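Local coordinates for protein transcriptional activator of comK gene (Bacillus halodurans, PDB 2HQB) that probably activates the competence gene comK and belongs to the BMP (PnrA-like) family of substrate-binding lipoproteins, at residues E27-I32 against D231-V235; I102-E108 against S248-D254. All blocks are in the same frame, centred on the assembly; numbering follows the deposited sequence.

Contact 1 of 2, residues E27-I32 against D231-V235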
loop_
_atom_site.group_PDB
_atom_site.type_symbol
_atom_site.label_atom_id
_atom_site.label_comp_id
_atom_site.label_asym_id
_atom_site.label_seq_id
_atom_site.Cartn_x
_atom_site.Cartn_y
_atom_site.Cartn_z
ATOM N N GLU A 27 -2.962 0.704 -13.575
ATOM C CA GLU A 27 -3.410 2.059 -13.691
ATOM C C GLU A 27 -2.243 3.023 -13.618
ATOM O O GLU A 27 -2.304 4.088 -14.201
ATOM C CB GLU A 27 -4.474 2.392 -12.645
ATOM C CG GLU A 27 -4.145 2.148 -11.230
ATOM C CD GLU A 27 -5.416 1.988 -10.398
ATOM O OE1 GLU A 27 -5.409 2.422 -9.209
ATOM O OE2 GLU A 27 -6.407 1.416 -10.939
ATOM N N GLY A 28 -1.175 2.628 -12.929
ATOM C CA GLY A 28 -0.002 3.477 -12.795
ATOM C C GLY A 28 0.650 3.655 -14.147
ATOM O O GLY A 28 0.926 4.766 -14.567
ATOM N N LEU A 29 0.903 2.548 -14.834
ATOM C CA LEU A 29 1.506 2.616 -16.154
ATOM C C LEU A 29 0.561 3.403 -17.074
ATOM O O LEU A 29 1.012 4.204 -17.868
ATOM C CB LEU A 29 1.753 1.207 -16.716
ATOM C CG LEU A 29 2.650 1.139 -17.964
ATOM C CD1 LEU A 29 4.065 1.510 -17.570
ATOM C CD2 LEU A 29 2.632 -0.242 -18.592
ATOM N N LEU A 30 -0.750 3.190 -16.960
ATOM C CA LEU A 30 -1.700 3.911 -17.790
ATOM C C LEU A 30 -1.616 5.418 -17.597
ATOM O O LEU A 30 -1.733 6.155 -18.562
ATOM C CB LEU A 30 -3.119 3.434 -17.513
ATOM C CG LEU A 30 -3.387 2.147 -18.294
ATOM C CD1 LEU A 30 -4.797 1.578 -18.038
ATOM C CD2 LEU A 30 -3.225 2.466 -19.744
ATOM N N ASN A 31 -1.411 5.887 -16.375
ATOM C CA ASN A 31 -1.334 7.321 -16.142
ATOM C C ASN A 31 0.025 7.856 -16.575
ATOM O O ASN A 31 0.148 9.018 -16.963
ATOM C CB ASN A 31 -1.579 7.655 -14.664
ATOM C CG ASN A 31 -2.936 7.187 -14.183
ATOM O OD1 ASN A 31 -3.919 7.258 -14.922
ATOM N ND2 ASN A 31 -3.003 6.716 -12.933
ATOM N N ILE A 32 1.051 7.011 -16.493
ATOM C CA ILE A 32 2.386 7.400 -16.924
ATOM C C ILE A 32 2.226 7.813 -18.395
ATOM O O ILE A 32 2.528 8.943 -18.747
ATOM C CB ILE A 32 3.402 6.209 -16.764
ATOM C CG1 ILE A 32 4.031 6.237 -15.365
ATOM C CG2 ILE A 32 4.452 6.250 -17.851
ATOM C CD1 ILE A 32 4.995 5.097 -15.117
ATOM N N ASP A 231 -0.483 4.338 -8.142
ATOM C CA ASP A 231 -0.607 4.935 -9.466
ATOM C C ASP A 231 0.111 6.269 -9.470
ATOM O O ASP A 231 0.836 6.600 -10.422
ATOM C CB ASP A 231 -2.082 5.084 -9.875
ATOM C CG ASP A 231 -2.964 5.690 -8.770
ATOM O OD1 ASP A 231 -2.514 5.862 -7.611
ATOM O OD2 ASP A 231 -4.138 5.984 -9.084
ATOM N N ASP A 232 -0.069 7.015 -8.387
ATOM C CA ASP A 232 0.590 8.303 -8.241
ATOM C C ASP A 232 2.095 8.164 -8.124
ATOM O O ASP A 232 2.850 8.875 -8.782
ATOM C CB ASP A 232 0.066 9.014 -7.020
ATOM C CG ASP A 232 -1.294 9.519 -7.238
ATOM O OD1 ASP A 232 -1.833 9.208 -8.325
ATOM O OD2 ASP A 232 -1.819 10.212 -6.350
ATOM N N LEU A 233 2.536 7.260 -7.275
ATOM C CA LEU A 233 3.953 7.073 -7.146
ATOM C C LEU A 233 4.587 6.704 -8.501
ATOM O O LEU A 233 5.689 7.166 -8.811
ATOM C CB LEU A 233 4.250 5.986 -6.119
ATOM C CG LEU A 233 5.710 6.067 -5.718
ATOM C CD1 LEU A 233 5.917 7.432 -5.105
ATOM C CD2 LEU A 233 6.077 4.964 -4.743
ATOM N N TYR A 234 3.912 5.876 -9.302
ATOM C CA TYR A 234 4.472 5.486 -10.600
ATOM C C TYR A 234 4.694 6.705 -11.447
ATOM O O TYR A 234 5.768 6.913 -11.956
ATOM C CB TYR A 234 3.560 4.534 -11.377
ATOM C CG TYR A 234 3.870 3.077 -11.160
ATOM C CD1 TYR A 234 3.545 2.454 -9.966
ATOM C CD2 TYR A 234 4.467 2.313 -12.155
ATOM C CE1 TYR A 234 3.796 1.112 -9.769
ATOM C CE2 TYR A 234 4.721 0.967 -11.960
ATOM C CZ TYR A 234 4.380 0.376 -10.760
ATOM O OH TYR A 234 4.624 -0.958 -10.519
ATOM N N VAL A 235 3.651 7.500 -11.613
ATOM C CA VAL A 235 3.743 8.709 -12.395
ATOM C C VAL A 235 4.853 9.566 -11.777
ATOM O O VAL A 235 5.797 9.936 -12.456
ATOM C CB VAL A 235 2.361 9.423 -12.409
ATOM C CG1 VAL A 235 2.455 10.778 -13.070
ATOM C CG2 VAL A 235 1.355 8.542 -13.161
#
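Helix segments 27-32 and 231-235 pack side by side, with axes 7.8 Å apart and crossing at -41°. Asp231 comes in against Gly28, where the two CA atoms are only 3.7 Å apart. Asp231 OD2 sits 3.8 Å from Glu27 OE1, an unfavourable pair of like charges; Glu27 has a salt-bridge partner in Arg23. Asp231 OD1 instead accepts a bond from the backbone N of Asp232 (2.8 Å). Tyr234 points toward the partner helix, its CB 4.0 Å from Gly28 CA. A CB on Gly28 would clash with Tyr234 CG, so the glycine lets the helices come this close. Ile32 CD1 meets the Tyr234 ring at its edge and lies 4.0 Å from Tyr234 CB. Val235 closes the contact, its CG2 3.4 Å from Asn31 CB and 4.2 Å from Ile32 CG1. No hydrogen bond crosses the interface. Both helices cover the same face of the parallel sheet: Leu29 and Ile32 rest on strands 7-11 and 39-43, Tyr234 meets Leu10, Phe68 and Phe93, and Leu233 reaches strand 102-107.

Contact 2 of 2, residues I102-E108 against S248-D254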
loop_
_atom_site.group_PDB
_atom_site.type_symbol
_atom_site.label_atom_id
_atom_site.label_comp_id
_atom_site.label_asym_id
_atom_site.label_seq_id
_atom_site.Cartn_x
_atom_site.Cartn_y
_atom_site.Cartn_z
ATOM N N ILE A 102 19.506 1.774 -10.842
ATOM C CA ILE A 102 18.551 0.911 -10.181
ATOM C C ILE A 102 18.044 1.607 -8.927
ATOM O O ILE A 102 18.829 2.160 -8.168
ATOM C CB ILE A 102 19.230 -0.450 -9.868
ATOM C CG1 ILE A 102 18.193 -1.503 -9.546
ATOM C CG2 ILE A 102 20.205 -0.318 -8.733
ATOM C CD1 ILE A 102 18.746 -2.926 -9.774
ATOM N N THR A 103 16.726 1.592 -8.742
ATOM C CA THR A 103 16.057 2.209 -7.603
ATOM C C THR A 103 15.036 1.231 -6.987
ATOM O O THR A 103 14.748 0.177 -7.567
ATOM C CB THR A 103 15.314 3.451 -8.079
ATOM O OG1 THR A 103 16.257 4.345 -8.663
ATOM C CG2 THR A 103 14.573 4.164 -6.935
ATOM N N SER A 104 14.505 1.553 -5.810
ATOM C CA SER A 104 13.477 0.712 -5.185
ATOM C C SER A 104 12.521 1.628 -4.446
ATOM O O SER A 104 12.916 2.611 -3.831
ATOM C CB SER A 104 14.051 -0.325 -4.213
ATOM O OG SER A 104 14.246 0.211 -2.922
ATOM N N LEU A 105 11.248 1.294 -4.514
ATOM C CA LEU A 105 10.241 2.111 -3.888
ATOM C C LEU A 105 9.615 1.402 -2.696
ATOM O O LEU A 105 9.350 0.195 -2.757
ATOM C CB LEU A 105 9.174 2.433 -4.934
ATOM C CG LEU A 105 9.756 3.005 -6.222
ATOM C CD1 LEU A 105 8.686 3.114 -7.253
ATOM C CD2 LEU A 105 10.342 4.372 -5.937
ATOM N N HIS A 106 9.363 2.159 -1.630
ATOM C CA HIS A 106 8.727 1.619 -0.428
ATOM C C HIS A 106 7.711 2.595 0.173
ATOM O O HIS A 106 7.939 3.806 0.223
ATOM C CB HIS A 106 9.765 1.331 0.635
ATOM C CG HIS A 106 10.867 0.447 0.168
ATOM N ND1 HIS A 106 10.875 -0.911 0.397
ATOM C CD2 HIS A 106 12.018 0.731 -0.488
ATOM C CE1 HIS A 106 11.989 -1.424 -0.093
ATOM N NE2 HIS A 106 12.700 -0.450 -0.633
ATOM N N PHE A 107 6.575 2.071 0.613
ATOM C CA PHE A 107 5.576 2.908 1.243
ATOM C C PHE A 107 5.784 2.772 2.727
ATOM O O PHE A 107 6.031 1.680 3.253
ATOM C CB PHE A 107 4.167 2.481 0.887
ATOM C CG PHE A 107 3.706 3.015 -0.414
ATOM C CD1 PHE A 107 3.758 2.235 -1.560
ATOM C CD2 PHE A 107 3.238 4.305 -0.510
ATOM C CE1 PHE A 107 3.341 2.742 -2.802
ATOM C CE2 PHE A 107 2.817 4.830 -1.734
ATOM C CZ PHE A 107 2.868 4.042 -2.889
ATOM N N GLU A 108 5.703 3.914 3.395
ATOM C CA GLU A 108 5.889 3.972 4.821
ATOM C C GLU A 108 4.563 3.563 5.450
ATOM O O GLU A 108 3.537 4.179 5.186
ATOM C CB GLU A 108 6.312 5.390 5.197
ATOM C CG GLU A 108 7.358 5.427 6.295
ATOM C CD GLU A 108 8.617 4.660 5.934
ATOM O OE1 GLU A 108 9.311 5.088 4.990
ATOM O OE2 GLU A 108 8.909 3.635 6.588
ATOM N N SER A 248 18.863 6.919 -6.988
ATOM C CA SER A 248 19.101 5.494 -7.111
ATOM C C SER A 248 19.055 4.959 -5.694
ATOM O O SER A 248 19.103 5.736 -4.727
ATOM C CB SER A 248 20.465 5.235 -7.749
ATOM O OG SER A 248 21.446 6.097 -7.203
ATOM N N GLY A 249 18.937 3.640 -5.583
ATOM C CA GLY A 249 18.859 3.024 -4.279
ATOM C C GLY A 249 17.436 2.980 -3.744
ATOM O O GLY A 249 16.481 3.243 -4.468
ATOM N N ASN A 250 17.299 2.676 -2.463
ATOM C CA ASN A 250 16.000 2.551 -1.840
ATOM C C ASN A 250 15.362 3.837 -1.350
ATOM O O ASN A 250 15.854 4.477 -0.437
ATOM C CB ASN A 250 16.126 1.568 -0.693
ATOM C CG ASN A 250 17.108 0.445 -1.005
ATOM O OD1 ASN A 250 17.044 -0.191 -2.063
ATOM N ND2 ASN A 250 18.024 0.202 -0.085
ATOM N N LEU A 251 14.233 4.189 -1.949
ATOM C CA LEU A 251 13.513 5.390 -1.581
ATOM C C LEU A 251 12.278 5.076 -0.738
ATOM O O LEU A 251 11.597 4.096 -0.990
ATOM C CB LEU A 251 13.113 6.135 -2.849
ATOM C CG LEU A 251 14.237 6.257 -3.885
ATOM C CD1 LEU A 251 13.913 7.414 -4.823
ATOM C CD2 LEU A 251 15.590 6.469 -3.225
ATOM N N TYR A 252 11.979 5.906 0.260
ATOM C CA TYR A 252 10.815 5.676 1.121
ATOM C C TYR A 252 9.787 6.784 1.061
ATOM O O TYR A 252 10.143 7.946 1.190
ATOM C CB TYR A 252 11.261 5.473 2.557
ATOM C CG TYR A 252 11.924 4.145 2.749
ATOM C CD1 TYR A 252 13.259 3.938 2.351
ATOM C CD2 TYR A 252 11.192 3.053 3.234
ATOM C CE1 TYR A 252 13.849 2.661 2.428
ATOM C CE2 TYR A 252 11.762 1.780 3.315
ATOM C CZ TYR A 252 13.089 1.580 2.907
ATOM O OH TYR A 252 13.622 0.297 2.950
ATOM N N TYR A 253 8.512 6.422 0.882
ATOM C CA TYR A 253 7.439 7.413 0.774
ATOM C C TYR A 253 6.383 7.300 1.861
ATOM O O TYR A 253 6.050 6.198 2.294
ATOM C CB TYR A 253 6.813 7.304 -0.606
ATOM C CG TYR A 253 7.838 7.439 -1.706
ATOM C CD1 TYR A 253 8.773 6.438 -1.949
ATOM C CD2 TYR A 253 7.884 8.571 -2.486
ATOM C CE1 TYR A 253 9.728 6.578 -2.950
ATOM C CE2 TYR A 253 8.823 8.718 -3.483
ATOM C CZ TYR A 253 9.743 7.726 -3.713
ATOM O OH TYR A 253 10.681 7.923 -4.699
ATOM N N ASP A 254 5.852 8.439 2.299
ATOM C CA ASP A 254 4.871 8.452 3.391
ATOM C C ASP A 254 3.929 9.621 3.214
ATOM O O ASP A 254 3.832 10.171 2.118
ATOM C CB ASP A 254 5.605 8.596 4.724
ATOM C CG ASP A 254 4.805 8.106 5.899
ATOM O OD1 ASP A 254 3.592 7.873 5.743
ATOM O OD2 ASP A 254 5.400 7.967 6.992
#
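This contact forms one edge of the parallel sheet in one of the protein's two alpha/beta lobes. Strand 249-253 is an outermost strand of the sheet and pairs in parallel with strand 102-107. The register runs from Thr103 beside Gly249 to Phe107 beside Tyr253. Backbone bonds join Gly249 N to Ile102 O (3.0 Å), Ser104 N to Gly249 O (2.9 Å), Leu251 N to Ser104 O (2.8 Å) and Tyr253 N to His106 O (2.8 Å). The bond from His106 N to Leu251 O (3.0 Å) is weak. Glu108 N to Tyr253 O (2.6 Å) extends the pairing past the strand end. Gly249 has a positive phi of 86°, at which a CB would jam against the preceding carbonyl.

On one face, the His106 and Tyr252 rings form an offset stack, with centroids 4.4 Å apart and planes at 9°. His106 NE2 donates to Ser104 OG (2.8 Å), which donates to Asn250 OD1 (3.0 Å). Asn250 OD1 also bonds Val97 N. The other face is largely apolar. There Leu105 CD2 touches Tyr253 CE1 (3.8 Å) and Thr103 CG2 touches Leu251 CG (3.7 Å). Helix 230-240 covers Leu105, Phe107 and Tyr253. Parallel strands with helices packed on them are characteristic of the Rossmann-like lobes of periplasmic-binding-protein folds.

Overall arrangement
Both contacts belong to the same lobe, with centres about 16 Å apart. Helix 230-240 links them: it supplies residues 231-235 to contact 1 and is followed in the chain by strand 249-253 of contact 2. Leu233 turns from contact 1 to the sheet, its CD1 3.5 Å from Tyr253 CD2 and its CD2 3.8 Å from Phe107 CZ. One contact joins neighbouring helices on the sheet, and the other completes the sheet edge beneath. The segments alternate along the chain, so residues 231-254 pack back onto the early part of the lobe. The chain passes through the other sheet between strand 102-107 and helix 230-240, as in periplasmic-binding-protein folds. Relatives bind ligands between lobes, probable but unseen here.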